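Local coordinates for DegV family protein (Eubacterium eligens, PDB 3FDJ) that is of unknown function but probably binds fatty acids, at residues A[216-230]-A[244-258]. Numbering follows the deposited sequence.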
loop_
_atom_site.group_PDB
_atom_site.type_symbol
_atom_site.label_atom_id
_atom_site.label_comp_id
_atom_site.label_asym_id
_atom_site.label_seq_id
_atom_site.Cartn_x
_atom_site.Cartn_y
_atom_site.Cartn_z
ATOM N N LEU A 216 -12.181 11.765 7.553
ATOM C CA LEU A 216 -11.323 12.694 6.843
ATOM C C LEU A 216 -11.327 14.074 7.517
ATOM O O LEU A 216 -10.266 14.663 7.694
ATOM C CB LEU A 216 -11.729 12.793 5.381
ATOM C CG LEU A 216 -11.364 11.539 4.569
ATOM C CD1 LEU A 216 -12.084 11.531 3.208
ATOM C CD2 LEU A 216 -9.862 11.409 4.388
ATOM N N ASP A 217 -12.512 14.568 7.887
ATOM C CA ASP A 217 -12.649 15.828 8.619
ATOM C C ASP A 217 -11.792 15.818 9.898
ATOM O O ASP A 217 -11.002 16.743 10.159
ATOM C CB ASP A 217 -14.113 16.094 9.024
ATOM C CG ASP A 217 -15.009 16.508 7.846
ATOM O OD1 ASP A 217 -14.506 16.770 6.726
ATOM O OD2 ASP A 217 -16.251 16.571 8.043
ATOM N N ASP A 218 -11.966 14.779 10.703
ATOM C CA ASP A 218 -11.218 14.661 11.952
ATOM C C ASP A 218 -9.714 14.513 11.719
ATOM O O ASP A 218 -8.917 14.971 12.526
ATOM C CB ASP A 218 -11.720 13.479 12.757
ATOM C CG ASP A 218 -13.034 13.765 13.459
ATOM O OD1 ASP A 218 -13.580 14.894 13.321
ATOM O OD2 ASP A 218 -13.525 12.850 14.166
ATOM N N ALA A 219 -9.333 13.869 10.619
ATOM C CA ALA A 219 -7.926 13.662 10.286
ATOM C C ALA A 219 -7.224 14.940 9.801
ATOM O O ALA A 219 -5.999 14.962 9.691
ATOM C CB ALA A 219 -7.792 12.561 9.217
ATOM N N GLY A 220 -7.978 15.991 9.504
ATOM C CA GLY A 220 -7.382 17.231 9.005
ATOM C C GLY A 220 -7.236 17.267 7.492
ATOM O O GLY A 220 -6.437 18.044 6.957
ATOM N N TYR A 221 -8.041 16.469 6.797
ATOM C CA TYR A 221 -8.060 16.501 5.330
ATOM C C TYR A 221 -8.656 17.820 4.863
ATOM O O TYR A 221 -9.711 18.249 5.349
ATOM C CB TYR A 221 -8.851 15.332 4.742
ATOM C CG TYR A 221 -8.756 15.319 3.237
ATOM C CD1 TYR A 221 -7.537 15.104 2.603
ATOM C CD2 TYR A 221 -9.882 15.532 2.441
ATOM C CE1 TYR A 221 -7.433 15.100 1.231
ATOM C CE2 TYR A 221 -9.790 15.529 1.065
ATOM C CZ TYR A 221 -8.563 15.302 0.461
ATOM O OH TYR A 221 -8.445 15.314 -0.905
ATOM N N GLU A 222 -7.957 18.480 3.938
ATOM C CA GLU A 222 -8.375 19.771 3.403
ATOM C C GLU A 222 -8.264 19.857 1.870
ATOM O O GLU A 222 -7.940 20.912 1.307
ATOM C CB GLU A 222 -7.535 20.876 4.064
ATOM C CG GLU A 222 -7.921 21.101 5.514
ATOM C CD GLU A 222 -7.237 22.303 6.157
ATOM O OE1 GLU A 222 -6.281 22.855 5.544
ATOM O OE2 GLU A 222 -7.659 22.672 7.291
ATOM N N GLY A 223 -8.513 18.749 1.188
ATOM C CA GLY A 223 -8.557 18.762 -0.270
ATOM C C GLY A 223 -7.256 18.477 -1.004
ATOM O O GLY A 223 -7.175 18.713 -2.194
ATOM N N GLY A 224 -6.242 17.981 -0.301
ATOM C CA GLY A 224 -4.962 17.629 -0.921
ATOM C C GLY A 224 -4.982 16.298 -1.663
ATOM O O GLY A 224 -6.028 15.702 -1.902
ATOM N N LYS A 225 -3.800 15.817 -2.003
ATOM C CA LYS A 225 -3.667 14.637 -2.815
ATOM C C LYS A 225 -4.408 13.441 -2.195
ATOM O O LYS A 225 -4.356 13.224 -0.991
ATOM C CB LYS A 225 -2.175 14.342 -2.990
ATOM C CG LYS A 225 -1.893 13.158 -3.862
ATOM C CD LYS A 225 -0.405 12.887 -3.969
ATOM C CE LYS A 225 0.309 13.969 -4.697
ATOM N NZ LYS A 225 1.636 13.501 -5.180
ATOM N N LEU A 226 -5.109 12.696 -3.046
ATOM C CA LEU A 226 -5.954 11.568 -2.666
ATOM C C LEU A 226 -5.700 10.426 -3.635
ATOM O O LEU A 226 -5.737 10.614 -4.860
ATOM C CB LEU A 226 -7.437 11.965 -2.785
ATOM C CG LEU A 226 -8.493 10.850 -2.665
ATOM C CD1 LEU A 226 -8.474 10.309 -1.268
ATOM C CD2 LEU A 226 -9.885 11.403 -3.063
ATOM N N ARG A 227 -5.443 9.236 -3.098
ATOM C CA ARG A 227 -5.165 8.057 -3.922
ATOM C C ARG A 227 -6.038 6.927 -3.402
ATOM O O ARG A 227 -6.071 6.668 -2.204
ATOM C CB ARG A 227 -3.663 7.676 -3.853
ATOM C CG ARG A 227 -2.728 8.731 -4.456
ATOM C CD ARG A 227 -2.933 8.880 -5.944
ATOM N NE ARG A 227 -2.067 9.896 -6.549
ATOM C CZ ARG A 227 -2.390 11.161 -6.801
ATOM N NH1 ARG A 227 -3.605 11.639 -6.568
ATOM N NH2 ARG A 227 -1.481 11.939 -7.370
ATOM N N ILE A 228 -6.784 6.291 -4.295
ATOM C CA ILE A 228 -7.704 5.221 -3.912
ATOM C C ILE A 228 -7.445 3.997 -4.797
ATOM O O ILE A 228 -7.521 4.101 -6.040
ATOM C CB ILE A 228 -9.183 5.640 -4.108
ATOM C CG1 ILE A 228 -9.494 6.990 -3.451
ATOM C CG2 ILE A 228 -10.131 4.512 -3.632
ATOM C CD1 ILE A 228 -10.921 7.574 -3.757
ATOM N N CYS A 229 -7.130 2.856 -4.182
ATOM C CA CYS A 229 -7.072 1.597 -4.907
ATOM C C CYS A 229 -8.240 0.706 -4.493
ATOM O O CYS A 229 -8.837 0.882 -3.415
ATOM C CB CYS A 229 -5.716 0.885 -4.774
ATOM S SG CYS A 229 -5.537 0.064 -3.284
ATOM N N HIS A 230 -8.626 -0.184 -5.400
ATOM C CA HIS A 230 -9.742 -1.063 -5.215
ATOM C C HIS A 230 -9.437 -2.442 -5.753
ATOM O O HIS A 230 -8.617 -2.611 -6.666
ATOM C CB HIS A 230 -10.998 -0.501 -5.893
ATOM C CG HIS A 230 -10.901 -0.462 -7.378
ATOM N ND1 HIS A 230 -11.224 -1.545 -8.171
ATOM C CD2 HIS A 230 -10.448 0.499 -8.214
ATOM C CE1 HIS A 230 -11.001 -1.233 -9.435
ATOM N NE2 HIS A 230 -10.530 0.002 -9.489
ATOM N N ILE A 244 -15.456 13.047 -2.243
ATOM C CA ILE A 244 -14.351 13.846 -1.745
ATOM C C ILE A 244 -14.152 15.115 -2.585
ATOM O O ILE A 244 -13.946 16.190 -2.039
ATOM C CB ILE A 244 -13.074 13.005 -1.638
ATOM C CG1 ILE A 244 -13.248 11.985 -0.492
ATOM C CG2 ILE A 244 -11.872 13.881 -1.369
ATOM C CD1 ILE A 244 -12.198 10.903 -0.449
ATOM N N LYS A 245 -14.293 15.002 -3.898
ATOM C CA LYS A 245 -14.218 16.176 -4.775
ATOM C C LYS A 245 -15.265 17.198 -4.410
ATOM O O LYS A 245 -14.970 18.390 -4.331
ATOM C CB LYS A 245 -14.387 15.789 -6.247
ATOM C CG LYS A 245 -13.175 15.103 -6.812
ATOM C CD LYS A 245 -13.268 14.945 -8.318
ATOM C CE LYS A 245 -13.595 13.533 -8.716
ATOM N NZ LYS A 245 -13.490 13.394 -10.212
ATOM N N GLN A 246 -16.480 16.724 -4.176
ATOM C CA GLN A 246 -17.590 17.602 -3.855
ATOM C C GLN A 246 -17.436 18.270 -2.491
ATOM O O GLN A 246 -17.713 19.456 -2.357
ATOM C CB GLN A 246 -18.921 16.829 -3.933
ATOM C CG GLN A 246 -20.172 17.633 -3.581
ATOM C CD GLN A 246 -20.558 18.691 -4.633
ATOM O OE1 GLN A 246 -19.903 18.845 -5.674
ATOM N NE2 GLN A 246 -21.621 19.438 -4.344
ATOM N N ALA A 247 -17.016 17.504 -1.490
ATOM C CA ALA A 247 -16.961 17.984 -0.101
ATOM C C ALA A 247 -15.733 18.838 0.173
ATOM O O ALA A 247 -15.788 19.775 0.968
ATOM C CB ALA A 247 -17.008 16.801 0.865
ATOM N N TYR A 248 -14.616 18.527 -0.478
ATOM C CA TYR A 248 -13.348 19.201 -0.167
ATOM C C TYR A 248 -12.718 19.979 -1.321
ATOM O O TYR A 248 -11.739 20.677 -1.112
ATOM C CB TYR A 248 -12.343 18.180 0.349
ATOM C CG TYR A 248 -12.811 17.408 1.566
ATOM C CD1 TYR A 248 -12.677 17.933 2.847
ATOM C CD2 TYR A 248 -13.382 16.161 1.437
ATOM C CE1 TYR A 248 -13.123 17.225 3.966
ATOM C CE2 TYR A 248 -13.817 15.443 2.546
ATOM C CZ TYR A 248 -13.684 15.977 3.801
ATOM O OH TYR A 248 -14.113 15.254 4.892
ATOM N N GLY A 249 -13.246 19.852 -2.531
ATOM C CA GLY A 249 -12.711 20.583 -3.677
ATOM C C GLY A 249 -11.437 19.986 -4.239
ATOM O O GLY A 249 -10.730 20.629 -4.990
ATOM N N THR A 250 -11.152 18.738 -3.879
ATOM C CA THR A 250 -9.950 18.043 -4.332
ATOM C C THR A 250 -9.872 18.002 -5.856
ATOM O O THR A 250 -10.862 17.722 -6.509
ATOM C CB THR A 250 -9.979 16.613 -3.829
ATOM O OG1 THR A 250 -10.316 16.623 -2.436
ATOM C CG2 THR A 250 -8.632 15.907 -4.070
ATOM N N THR A 251 -8.697 18.288 -6.396
ATOM C CA THR A 251 -8.439 18.131 -7.831
ATOM C C THR A 251 -7.392 17.049 -8.110
ATOM O O THR A 251 -7.344 16.526 -9.224
ATOM C CB THR A 251 -7.983 19.436 -8.474
ATOM O OG1 THR A 251 -6.831 19.926 -7.797
ATOM C CG2 THR A 251 -9.109 20.489 -8.432
ATOM N N ASP A 252 -6.553 16.712 -7.129
ATOM C CA ASP A 252 -5.498 15.721 -7.352
ATOM C C ASP A 252 -5.913 14.350 -6.805
ATOM O O ASP A 252 -5.565 13.980 -5.690
ATOM C CB ASP A 252 -4.177 16.186 -6.729
ATOM C CG ASP A 252 -3.000 15.320 -7.148
ATOM O OD1 ASP A 252 -3.191 14.297 -7.848
ATOM O OD2 ASP A 252 -1.872 15.687 -6.783
ATOM N N VAL A 253 -6.655 13.615 -7.629
ATOM C CA VAL A 253 -7.241 12.333 -7.264
ATOM C C VAL A 253 -6.870 11.317 -8.314
ATOM O O VAL A 253 -6.846 11.622 -9.503
ATOM C CB VAL A 253 -8.774 12.393 -7.177
ATOM C CG1 VAL A 253 -9.359 11.042 -6.661
ATOM C CG2 VAL A 253 -9.196 13.494 -6.265
ATOM N N CYS A 254 -6.554 10.112 -7.873
ATOM C CA CYS A 254 -6.359 8.997 -8.778
ATOM C C CYS A 254 -7.032 7.753 -8.164
ATOM O O CYS A 254 -6.787 7.429 -6.997
ATOM C CB CYS A 254 -4.876 8.745 -9.023
ATOM S SG CYS A 254 -4.579 7.490 -10.283
ATOM N N VAL A 255 -7.860 7.086 -8.967
ATOM C CA VAL A 255 -8.487 5.806 -8.617
ATOM C C VAL A 255 -7.864 4.744 -9.511
ATOM O O VAL A 255 -7.811 4.909 -10.743
ATOM C CB VAL A 255 -9.996 5.841 -8.898
ATOM C CG1 VAL A 255 -10.621 4.412 -8.838
ATOM C CG2 VAL A 255 -10.697 6.807 -7.942
ATOM N N TYR A 256 -7.416 3.641 -8.922
ATOM C CA TYR A 256 -6.723 2.626 -9.700
ATOM C C TYR A 256 -6.821 1.254 -9.053
ATOM O O TYR A 256 -7.261 1.113 -7.920
ATOM C CB TYR A 256 -5.250 3.020 -9.879
ATOM C CG TYR A 256 -4.535 3.243 -8.574
ATOM C CD1 TYR A 256 -4.689 4.443 -7.879
ATOM C CD2 TYR A 256 -3.702 2.269 -8.032
ATOM C CE1 TYR A 256 -4.066 4.649 -6.667
ATOM C CE2 TYR A 256 -3.054 2.481 -6.828
ATOM C CZ TYR A 256 -3.259 3.673 -6.153
ATOM O OH TYR A 256 -2.641 3.910 -4.978
ATOM N N LYS A 257 -6.438 0.233 -9.806
ATOM C CA LYS A 257 -6.556 -1.142 -9.334
ATOM C C LYS A 257 -5.431 -1.518 -8.358
ATOM O O LYS A 257 -4.255 -1.209 -8.571
ATOM C CB LYS A 257 -6.524 -2.122 -10.500
ATOM C CG LYS A 257 -7.643 -1.953 -11.506
ATOM C CD LYS A 257 -7.541 -3.022 -12.588
ATOM C CE LYS A 257 -8.661 -2.878 -13.585
ATOM N NZ LYS A 257 -8.530 -1.574 -14.286
ATOM N N ALA A 258 -5.808 -2.265 -7.339
ATOM C CA ALA A 258 -4.845 -2.898 -6.439
ATOM C C ALA A 258 -4.010 -3.940 -7.176
ATOM O O ALA A 258 -4.450 -4.521 -8.178
ATOM C CB ALA A 258 -5.573 -3.524 -5.253
HETATM O O HOH W 1 -6.143 18.265 -4.754
#
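OD1 of Asp-252 takes both terminal nitrogens of Arg-227, NH1 and NH2 each 3.0 Å away, in an end-on salt bridge. The carboxylate oxygen lies close to the guanidinium plane, and both nitrogens come at it from the same face of the carboxylate. A bend at chi2 (-66°) takes the arginine across to strand 253-257, where CD packs 3.6 Å from CB of Cys-254, and turns the guanidinium back toward Asp-252; NH1 also donates to O of Leu-226. With an alanine at Arg-227, Asp-252 would probably lose its salt-bridge mate and Glu-127 would keep only Lys-225 of these two bases. Nearer the helix ends, OG1 of Thr-250 donates to OH of Tyr-221 (2.7 Å), which passes a bond on to O of Gly-224. The edge of Tyr-221 meets the face of Tyr-248 in a T-shaped pair, planes at 75°, while Ile-244 CD1 meets CD2 of Leu-226 tip to tip at 3.5 Å. Strands 226-230 and 253-257 run parallel, joined through helix 234-248 in a beta-alpha-beta crossover; 253-257 is an edge strand of the mixed sheet, strand 271-276 flanks 226-230 on its other side, and helix 120-134 packs over the face bearing Arg-227, Cys-229 and Tyr-256.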